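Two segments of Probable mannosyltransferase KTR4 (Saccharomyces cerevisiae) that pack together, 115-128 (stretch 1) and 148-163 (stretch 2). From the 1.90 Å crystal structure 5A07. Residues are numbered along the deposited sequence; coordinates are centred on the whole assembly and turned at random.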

ATOM      1  N   ASP B 115     -15.201 -10.126  11.704  1.00 21.00           N
ATOM      2  CA  ASP B 115     -15.140  -8.833  10.980  1.00 19.02           C
ATOM      3  C   ASP B 115     -16.324  -8.714  10.084  1.00 18.16           C
ATOM      4  O   ASP B 115     -16.418  -7.799   9.253  1.00 17.05           O
ATOM      5  CB  ASP B 115     -13.873  -8.788  10.145  1.00 19.17           C
ATOM      6  CG  ASP B 115     -12.650  -8.593  10.974  1.00 20.65           C
ATOM      7  OD1 ASP B 115     -12.698  -7.744  11.898  1.00 21.99           O
ATOM      8  OD2 ASP B 115     -11.635  -9.283  10.759  1.00 21.41           O
ATOM      9  N   LEU B 116     -17.268  -9.645  10.199  1.00 17.60           N
ATOM     10  CA  LEU B 116     -18.358  -9.684   9.237  1.00 19.09           C
ATOM     11  C   LEU B 116     -19.101  -8.347   9.002  1.00 18.92           C
ATOM     12  O   LEU B 116     -19.243  -7.880   7.862  1.00 18.82           O
ATOM     13  CB  LEU B 116     -19.412 -10.755   9.597  1.00 18.62           C
ATOM     14  CG  LEU B 116     -20.583 -10.746   8.683  1.00 17.71           C
ATOM     15  CD1 LEU B 116     -20.210 -11.169   7.287  1.00 20.90           C
ATOM     16  CD2 LEU B 116     -21.604 -11.751   9.293  1.00 20.40           C
ATOM     17  N   GLU B 117     -19.468  -7.696  10.082  1.00 18.77           N
ATOM     18  CA  GLU B 117     -20.239  -6.451   9.893  1.00 21.57           C
ATOM     19  C   GLU B 117     -19.438  -5.316   9.266  1.00 16.72           C
ATOM     20  O   GLU B 117     -19.951  -4.591   8.408  1.00 18.54           O
ATOM     21  CB  GLU B 117     -20.787  -5.992  11.233  1.00 24.18           C
ATOM     22  CG  GLU B 117     -21.811  -6.880  11.787  1.00 26.27           C
ATOM     23  CD  GLU B 117     -22.273  -6.373  13.164  1.00 34.35           C
ATOM     24  OE1 GLU B 117     -21.464  -6.445  14.150  1.00 29.51           O
ATOM     25  OE2 GLU B 117     -23.450  -5.884  13.191  1.00 28.79           O
ATOM     26  N   ASP B 118     -18.188  -5.232   9.632  1.00 16.03           N
ATOM     27  CA  ASP B 118     -17.281  -4.154   9.190  1.00 17.47           C
ATOM     28  C   ASP B 118     -16.844  -4.382   7.769  1.00 16.87           C
ATOM     29  O   ASP B 118     -16.674  -3.449   7.027  1.00 17.80           O
ATOM     30  CB  ASP B 118     -16.087  -4.084  10.153  1.00 19.04           C
ATOM     31  CG  ASP B 118     -16.437  -3.346  11.431  1.00 31.10           C
ATOM     32  OD1 ASP B 118     -17.545  -2.740  11.480  1.00 33.61           O
ATOM     33  OD2 ASP B 118     -15.647  -3.361  12.374  1.00 35.20           O
ATOM     34  N   ILE B 119     -16.652  -5.628   7.389  1.00 15.25           N
ATOM     35  CA  ILE B 119     -16.344  -5.908   5.989  1.00 16.03           C
ATOM     36  C   ILE B 119     -17.519  -5.736   5.117  1.00 16.83           C
ATOM     37  O   ILE B 119     -17.385  -5.233   3.974  1.00 17.31           O
ATOM     38  CB  ILE B 119     -15.616  -7.276   5.770  1.00 15.91           C
ATOM     39  CG1 ILE B 119     -14.859  -7.250   4.444  1.00 16.09           C
ATOM     40  CG2 ILE B 119     -16.586  -8.469   5.818  1.00 17.15           C
ATOM     41  CD1 ILE B 119     -13.714  -6.278   4.296  1.00 16.81           C
ATOM     42  N   ILE B 120     -18.717  -6.064   5.594  1.00 17.08           N
ATOM     43  CA  ILE B 120     -19.903  -5.741   4.825  1.00 17.22           C
ATOM     44  C   ILE B 120     -20.019  -4.241   4.472  1.00 16.30           C
ATOM     45  O   ILE B 120     -20.397  -3.849   3.345  1.00 18.16           O
ATOM     46  CB  ILE B 120     -21.171  -6.269   5.560  1.00 17.69           C
ATOM     47  CG1 ILE B 120     -21.293  -7.786   5.321  1.00 18.99           C
ATOM     48  CG2 ILE B 120     -22.428  -5.554   5.014  1.00 20.26           C
ATOM     49  CD1 ILE B 120     -22.409  -8.427   6.156  1.00 20.13           C
ATOM     50  N   SER B 121     -19.756  -3.428   5.463  1.00 16.28           N
ATOM     51  CA  SER B 121     -19.805  -1.955   5.324  1.00 18.60           C
ATOM     52  C   SER B 121     -18.841  -1.507   4.167  1.00 16.35           C
ATOM     53  O   SER B 121     -19.243  -0.781   3.214  1.00 16.31           O
ATOM     54  CB  SER B 121     -19.364  -1.360   6.660  1.00 20.16           C
ATOM     55  OG  SER B 121     -19.401   0.021   6.531  1.00 26.65           O
ATOM     56  N   SER B 122     -17.657  -2.076   4.182  1.00 14.12           N
ATOM     57  CA  SER B 122     -16.658  -1.791   3.132  1.00 14.93           C
ATOM     58  C   SER B 122     -17.122  -2.260   1.787  1.00 14.28           C
ATOM     59  O   SER B 122     -17.007  -1.522   0.807  1.00 16.59           O
ATOM     60  CB  SER B 122     -15.302  -2.430   3.474  1.00 14.65           C
ATOM     61  OG  SER B 122     -14.785  -1.998   4.699  1.00 15.52           O
ATOM     62  N   ILE B 123     -17.659  -3.460   1.711  1.00 13.90           N
ATOM     63  CA  ILE B 123     -18.121  -4.027   0.463  1.00 14.87           C
ATOM     64  C   ILE B 123     -19.248  -3.211  -0.130  1.00 15.56           C
ATOM     65  O   ILE B 123     -19.276  -2.925  -1.303  1.00 15.07           O
ATOM     66  CB  ILE B 123     -18.518  -5.468   0.681  1.00 15.87           C
ATOM     67  CG1 ILE B 123     -17.286  -6.334   0.963  1.00 17.28           C
ATOM     68  CG2 ILE B 123     -19.234  -5.960  -0.497  1.00 17.74           C
ATOM     69  CD1 ILE B 123     -17.648  -7.675   1.617  1.00 17.34           C
ATOM     70  N   GLN B 124     -20.176  -2.772   0.713  1.00 16.93           N
ATOM     71  CA  GLN B 124     -21.319  -2.005   0.212  1.00 16.53           C
ATOM     72  C   GLN B 124     -20.875  -0.666  -0.417  1.00 16.51           C
ATOM     73  O   GLN B 124     -21.378  -0.232  -1.460  1.00 17.52           O
ATOM     74  CB  GLN B 124     -22.318  -1.744   1.363  1.00 17.82           C
ATOM     75  CG  GLN B 124     -23.086  -3.031   1.696  1.00 18.58           C
ATOM     76  CD  GLN B 124     -24.038  -2.861   2.855  1.00 19.83           C
ATOM     77  OE1 GLN B 124     -23.709  -2.145   3.762  1.00 18.00           O
ATOM     78  NE2 GLN B 124     -25.121  -3.618   2.881  1.00 16.03           N
ATOM     79  N   GLN B 125     -19.962  -0.026   0.216  1.00 16.86           N
ATOM     80  CA  GLN B 125     -19.387   1.168  -0.358  1.00 20.57           C
ATOM     81  C   GLN B 125     -18.585   0.953  -1.629  1.00 17.54           C
ATOM     82  O   GLN B 125     -18.674   1.779  -2.594  1.00 17.02           O
ATOM     83  CB  GLN B 125     -18.553   1.847   0.715  1.00 21.96           C
ATOM     84  CG  GLN B 125     -19.551   2.393   1.731  1.00 22.11           C
ATOM     85  CD  GLN B 125     -18.835   3.126   2.733  1.00 24.36           C
ATOM     86  OE1 GLN B 125     -18.519   2.543   3.763  1.00 36.03           O
ATOM     87  NE2 GLN B 125     -18.350   4.262   2.377  1.00 20.72           N
ATOM     88  N   LEU B 126     -17.820  -0.130  -1.688  1.00 17.14           N
ATOM     89  CA  LEU B 126     -17.035  -0.416  -2.912  1.00 15.79           C
ATOM     90  C   LEU B 126     -18.009  -0.770  -4.034  1.00 18.18           C
ATOM     91  O   LEU B 126     -17.787  -0.399  -5.206  1.00 17.04           O
ATOM     92  CB  LEU B 126     -16.063  -1.585  -2.691  1.00 16.30           C
ATOM     93  CG  LEU B 126     -15.286  -2.047  -3.907  1.00 17.41           C
ATOM     94  CD1 LEU B 126     -14.426  -0.932  -4.360  1.00 16.56           C
ATOM     95  CD2 LEU B 126     -14.470  -3.285  -3.499  1.00 20.39           C
ATOM     96  N   GLU B 127     -19.076  -1.492  -3.720  1.00 16.09           N
ATOM     97  CA  GLU B 127     -20.068  -1.831  -4.771  1.00 17.70           C
ATOM     98  C   GLU B 127     -20.743  -0.526  -5.308  1.00 17.13           C
ATOM     99  O   GLU B 127     -20.871  -0.311  -6.524  1.00 18.79           O
ATOM    100  CB  GLU B 127     -21.141  -2.750  -4.201  1.00 17.09           C
ATOM    101  CG  GLU B 127     -20.719  -4.213  -4.074  1.00 16.54           C
ATOM    102  CD  GLU B 127     -20.663  -4.949  -5.409  1.00 19.25           C
ATOM    103  OE1 GLU B 127     -21.612  -4.763  -6.208  1.00 20.02           O
ATOM    104  OE2 GLU B 127     -19.717  -5.743  -5.660  1.00 19.16           O
ATOM    105  N   GLU B 128     -21.170   0.297  -4.380  1.00 17.48           N
ATOM    106  CA  GLU B 128     -21.921   1.509  -4.726  1.00 20.15           C
ATOM    107  C   GLU B 128     -21.048   2.471  -5.551  1.00 21.11           C
ATOM    108  O   GLU B 128     -21.518   3.069  -6.499  1.00 18.52           O
ATOM    109  CB  GLU B 128     -22.402   2.196  -3.465  1.00 23.17           C
ATOM    110  CG  GLU B 128     -23.150   3.549  -3.635  1.00 32.22           C
ATOM    111  CD  GLU B 128     -24.322   3.471  -4.636  1.00 33.07           C
ATOM    112  OE1 GLU B 128     -24.880   2.373  -4.874  1.00 41.22           O
ATOM    113  OE2 GLU B 128     -24.655   4.477  -5.286  1.00 43.97           O
TER
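Stretch 2 148-163: DEFKDGIKSILPKDRV

Stretch 2 lies alongside stretch 1; the two run in nearly the same direction, so contacts advance along both in step. Residues 116-128 of stretch 1 are helical, and the segment 148-156 of stretch 2 forms a second helix whose axis passes 10.3 Å from the first at its closest approach, with a signed crossing angle of -22°. Further on, the chain of stretch 2 leads through Leu158 into a type I beta turn from Pro159 to Arg162. Together the two segments bury 560 Å² of surface.

The contact opens at Leu116, whose CA lies 6.3 Å from the CA of Phe150. Its CA-to-CB bond points sideways, but the t, p rotamer brings the end of the side chain nearer the neighbouring helix. Leu116 CD1 sits over one face of the Phe150 ring, 4.1 Å from the ring centroid in a CH-pi contact, and the same methyl lies 3.8 Å from Ile154 CD1. Gly153 passes close by; a CB modelled there would come within 3.0 Å of Leu116 CD2, so the absence of a side chain permits this close approach.

One turn on, Ile119 places CG2 4.2 Å from Phe150 CZ and 3.9 Å from Ile154 CD1. Ile120 points toward stretch 2, and its CA is 6.7 Å from the CA of Ile154. Its CG1 packs 4.1 Å from Ile154 CD1 and 3.8 Å from Ile157 CG1, while Ile120 CD1 approaches the carbonyl oxygen, Gly153 O, at 3.9 Å. Ile123 completes the hole into which Ile154 fits as a knob, bordered by Leu116, Ile119, Ile120 and Ile123; Ile123 CD1 is 3.9 Å from Ile154 CD1. Ile123 CG2 lies 4.0 Å from Ile157 CD1 and 3.8 Å from Leu158 CD2. Gln124 is exposed; its CA-to-CB bond points sideways but the end of the side chain comes nearer, with Gln124 NE2 4.0 Å from Ile157 CB.

At Glu127 the apolar packing gives way to a charged pair. Its carboxylate lies at the edge of the Arg162 guanidinium, near its plane, and accepts two almost linear hydrogen bonds: Arg162 NH2 to Glu127 OE1 at 2.8 Å and Arg162 NE to Glu127 OE2 at 3.0 Å. This bidentate salt bridge ties the end of the turn to the first helix. Leu158 CD2, 3.6 Å from Glu127 OE2, packs beside it.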

ATOM      1  N   ASP B 148     -20.363 -20.869   8.005  1.00 20.14           N
ATOM      2  CA  ASP B 148     -21.493 -20.698   7.141  1.00 22.96           C
ATOM      3  C   ASP B 148     -22.248 -19.388   7.347  1.00 21.16           C
ATOM      4  O   ASP B 148     -22.775 -18.856   6.387  1.00 21.22           O
ATOM      5  CB  ASP B 148     -22.532 -21.821   7.313  1.00 26.72           C
ATOM      6  CG  ASP B 148     -22.052 -23.149   6.695  1.00 34.38           C
ATOM      7  OD1 ASP B 148     -21.015 -23.176   6.024  1.00 39.13           O
ATOM      8  OD2 ASP B 148     -22.718 -24.154   6.876  1.00 40.84           O
ATOM      9  N   GLU B 149     -22.365 -18.918   8.590  1.00 20.16           N
ATOM     10  CA  GLU B 149     -23.031 -17.626   8.820  1.00 21.93           C
ATOM     11  C   GLU B 149     -22.250 -16.409   8.252  1.00 20.11           C
ATOM     12  O   GLU B 149     -22.842 -15.491   7.705  1.00 20.58           O
ATOM     13  CB  GLU B 149     -23.263 -17.402  10.321  1.00 24.56           C
ATOM     14  CG  GLU B 149     -24.386 -18.343  10.812  1.00 28.12           C
ATOM     15  CD  GLU B 149     -24.864 -18.041  12.215  1.00 26.77           C
ATOM     16  OE1 GLU B 149     -24.043 -17.617  13.028  1.00 25.51           O
ATOM     17  OE2 GLU B 149     -26.107 -18.156  12.422  1.00 28.46           O
ATOM     18  N   PHE B 150     -20.943 -16.485   8.299  1.00 22.37           N
ATOM     19  CA  PHE B 150     -20.098 -15.507   7.540  1.00 18.90           C
ATOM     20  C   PHE B 150     -20.404 -15.500   6.068  1.00 20.83           C
ATOM     21  O   PHE B 150     -20.794 -14.460   5.486  1.00 20.38           O
ATOM     22  CB  PHE B 150     -18.635 -15.737   7.825  1.00 20.72           C
ATOM     23  CG  PHE B 150     -17.759 -14.660   7.267  1.00 18.95           C
ATOM     24  CD1 PHE B 150     -17.423 -14.674   5.955  1.00 19.62           C
ATOM     25  CD2 PHE B 150     -17.340 -13.626   8.063  1.00 19.34           C
ATOM     26  CE1 PHE B 150     -16.642 -13.695   5.403  1.00 21.39           C
ATOM     27  CE2 PHE B 150     -16.527 -12.638   7.547  1.00 20.19           C
ATOM     28  CZ  PHE B 150     -16.179 -12.663   6.233  1.00 23.04           C
ATOM     29  N   LYS B 151     -20.298 -16.657   5.434  1.00 19.16           N
ATOM     30  CA  LYS B 151     -20.561 -16.761   4.040  1.00 18.61           C
ATOM     31  C   LYS B 151     -21.930 -16.319   3.656  1.00 21.80           C
ATOM     32  O   LYS B 151     -22.121 -15.587   2.650  1.00 21.18           O
ATOM     33  CB  LYS B 151     -20.317 -18.192   3.574  1.00 20.18           C
ATOM     34  CG  LYS B 151     -18.911 -18.671   3.873  1.00 22.23           C
ATOM     35  CD  LYS B 151     -18.705 -20.072   3.279  1.00 24.49           C
ATOM     36  CE  LYS B 151     -17.490 -20.711   3.900  1.00 26.67           C
ATOM     37  NZ  LYS B 151     -17.376 -22.111   3.300  1.00 30.44           N
ATOM     38  N   ASP B 152     -22.929 -16.771   4.415  1.00 22.54           N
ATOM     39  CA  ASP B 152     -24.310 -16.384   4.112  1.00 23.49           C
ATOM     40  C   ASP B 152     -24.498 -14.856   4.272  1.00 22.79           C
ATOM     41  O   ASP B 152     -25.275 -14.224   3.490  1.00 20.95           O
ATOM     42  CB  ASP B 152     -25.290 -17.096   5.088  1.00 25.86           C
ATOM     43  CG  ASP B 152     -25.470 -18.614   4.749  1.00 30.15           C
ATOM     44  OD1 ASP B 152     -25.256 -18.986   3.580  1.00 32.61           O
ATOM     45  OD2 ASP B 152     -25.865 -19.350   5.660  1.00 39.70           O
ATOM     46  N   GLY B 153     -23.849 -14.302   5.279  1.00 20.18           N
ATOM     47  CA  GLY B 153     -23.954 -12.862   5.536  1.00 20.64           C
ATOM     48  C   GLY B 153     -23.410 -12.072   4.335  1.00 20.27           C
ATOM     49  O   GLY B 153     -24.021 -11.132   3.832  1.00 18.36           O
ATOM     50  N   ILE B 154     -22.241 -12.472   3.872  1.00 21.20           N
ATOM     51  CA  ILE B 154     -21.655 -11.856   2.690  1.00 19.02           C
ATOM     52  C   ILE B 154     -22.554 -11.968   1.492  1.00 19.61           C
ATOM     53  O   ILE B 154     -22.836 -10.997   0.744  1.00 18.21           O
ATOM     54  CB  ILE B 154     -20.274 -12.503   2.377  1.00 18.96           C
ATOM     55  CG1 ILE B 154     -19.244 -12.215   3.480  1.00 20.69           C
ATOM     56  CG2 ILE B 154     -19.763 -12.010   1.036  1.00 20.46           C
ATOM     57  CD1 ILE B 154     -18.956 -10.730   3.751  1.00 18.95           C
ATOM     58  N   LYS B 155     -23.046 -13.176   1.243  1.00 19.63           N
ATOM     59  CA  LYS B 155     -23.872 -13.345   0.076  1.00 20.17           C
ATOM     60  C   LYS B 155     -25.172 -12.546   0.166  1.00 18.59           C
ATOM     61  O   LYS B 155     -25.686 -12.105  -0.858  1.00 19.66           O
ATOM     62  CB  LYS B 155     -24.170 -14.823  -0.217  1.00 22.65           C
ATOM     63  CG  LYS B 155     -22.924 -15.519  -0.739  1.00 27.65           C
ATOM     64  CD  LYS B 155     -23.191 -16.994  -1.024  1.00 44.01           C
ATOM     65  CE  LYS B 155     -23.119 -17.779   0.259  1.00 49.12           C
ATOM     66  NZ  LYS B 155     -22.906 -19.227  -0.060  1.00 63.51           N
ATOM     67  N   SER B 156     -25.716 -12.415   1.359  1.00 19.94           N
ATOM     68  CA  SER B 156     -27.015 -11.725   1.477  1.00 21.86           C
ATOM     69  C   SER B 156     -26.912 -10.253   1.041  1.00 23.47           C
ATOM     70  O   SER B 156     -27.942  -9.635   0.717  1.00 20.50           O
ATOM     71  CB  SER B 156     -27.525 -11.850   2.934  1.00 23.38           C
ATOM     72  OG  SER B 156     -26.807 -10.994   3.787  1.00 21.28           O
ATOM     73  N   ILE B 157     -25.682  -9.660   1.060  1.00 21.68           N
ATOM     74  CA  ILE B 157     -25.579  -8.229   0.786  1.00 21.57           C
ATOM     75  C   ILE B 157     -25.041  -7.910  -0.598  1.00 22.73           C
ATOM     76  O   ILE B 157     -24.865  -6.755  -0.931  1.00 22.80           O
ATOM     77  CB  ILE B 157     -24.862  -7.486   1.947  1.00 21.43           C
ATOM     78  CG1 ILE B 157     -23.488  -8.095   2.258  1.00 22.38           C
ATOM     79  CG2 ILE B 157     -25.714  -7.573   3.181  1.00 23.12           C
ATOM     80  CD1 ILE B 157     -22.413  -7.539   1.387  1.00 22.44           C
ATOM     81  N   LEU B 158     -24.804  -8.935  -1.420  1.00 22.07           N
ATOM     82  CA  LEU B 158     -24.300  -8.786  -2.764  1.00 21.28           C
ATOM     83  C   LEU B 158     -25.310  -9.236  -3.764  1.00 24.66           C
ATOM     84  O   LEU B 158     -26.118 -10.075  -3.446  1.00 22.39           O
ATOM     85  CB  LEU B 158     -23.032  -9.636  -2.932  1.00 21.55           C
ATOM     86  CG  LEU B 158     -21.732  -9.032  -2.344  1.00 21.62           C
ATOM     87  CD1 LEU B 158     -20.608 -10.075  -2.343  1.00 22.18           C
ATOM     88  CD2 LEU B 158     -21.305  -7.788  -3.100  1.00 21.37           C
ATOM     89  N   PRO B 159     -25.233  -8.753  -5.003  1.00 25.82           N
ATOM     90  CA  PRO B 159     -26.133  -9.317  -5.998  1.00 26.95           C
ATOM     91  C   PRO B 159     -25.941 -10.799  -6.173  1.00 29.30           C
ATOM     92  O   PRO B 159     -24.852 -11.376  -5.914  1.00 21.53           O
ATOM     93  CB  PRO B 159     -25.753  -8.612  -7.274  1.00 29.09           C
ATOM     94  CG  PRO B 159     -25.143  -7.345  -6.813  1.00 28.55           C
ATOM     95  CD  PRO B 159     -24.431  -7.653  -5.532  1.00 26.59           C
ATOM     96  N   LYS B 160     -27.014 -11.450  -6.613  1.00 28.54           N
ATOM     97  CA  LYS B 160     -26.989 -12.912  -6.748  1.00 33.80           C
ATOM     98  C   LYS B 160     -25.917 -13.384  -7.749  1.00 31.29           C
ATOM     99  O   LYS B 160     -25.339 -14.445  -7.610  1.00 31.69           O
ATOM    100  CB  LYS B 160     -28.427 -13.348  -7.126  1.00 41.11           C
ATOM    101  CG  LYS B 160     -28.624 -14.495  -8.076  1.00 47.16           C
ATOM    102  CD  LYS B 160     -30.043 -14.443  -8.673  1.00 50.63           C
ATOM    103  CE  LYS B 160     -30.202 -15.545  -9.692  1.00 50.93           C
ATOM    104  NZ  LYS B 160     -30.187 -16.822  -8.942  1.00 57.43           N
ATOM    105  N   ASP B 161     -25.640 -12.607  -8.769  1.00 28.52           N
ATOM    106  CA  ASP B 161     -24.615 -13.050  -9.755  1.00 36.35           C
ATOM    107  C   ASP B 161     -23.136 -12.751  -9.346  1.00 31.90           C
ATOM    108  O   ASP B 161     -22.226 -13.063 -10.076  1.00 27.30           O
ATOM    109  CB  ASP B 161     -24.886 -12.396 -11.142  1.00 43.45           C
ATOM    110  CG  ASP B 161     -25.011 -10.848 -11.076  1.00 55.64           C
ATOM    111  OD1 ASP B 161     -25.335 -10.303  -9.989  1.00 71.92           O
ATOM    112  OD2 ASP B 161     -24.817 -10.172 -12.113  1.00 64.59           O
ATOM    113  N   ARG B 162     -22.898 -12.080  -8.225  1.00 26.97           N
ATOM    114  CA  ARG B 162     -21.553 -11.756  -7.861  1.00 22.09           C
ATOM    115  C   ARG B 162     -20.874 -13.028  -7.384  1.00 21.13           C
ATOM    116  O   ARG B 162     -21.342 -13.726  -6.498  1.00 22.23           O
ATOM    117  CB  ARG B 162     -21.513 -10.732  -6.731  1.00 21.85           C
ATOM    118  CG  ARG B 162     -20.120 -10.151  -6.456  1.00 22.23           C
ATOM    119  CD  ARG B 162     -19.665  -9.190  -7.568  1.00 23.10           C
ATOM    120  NE  ARG B 162     -20.383  -7.928  -7.614  1.00 21.71           N
ATOM    121  CZ  ARG B 162     -21.324  -7.601  -8.516  1.00 22.76           C
ATOM    122  NH1 ARG B 162     -21.647  -8.442  -9.504  1.00 19.94           N
ATOM    123  NH2 ARG B 162     -22.003  -6.496  -8.385  1.00 22.18           N
ATOM    124  N   VAL B 163     -19.716 -13.288  -7.939  1.00 20.24           N
ATOM    125  CA  VAL B 163     -18.898 -14.469  -7.492  1.00 21.61           C
ATOM    126  C   VAL B 163     -18.124 -14.151  -6.235  1.00 20.90           C
ATOM    127  O   VAL B 163     -17.470 -13.063  -6.155  1.00 17.81           O
ATOM    128  CB  VAL B 163     -17.965 -14.861  -8.625  1.00 24.12           C
ATOM    129  CG1 VAL B 163     -16.989 -15.958  -8.180  1.00 25.71           C
ATOM    130  CG2 VAL B 163     -18.823 -15.274  -9.793  1.00 26.79           C
TER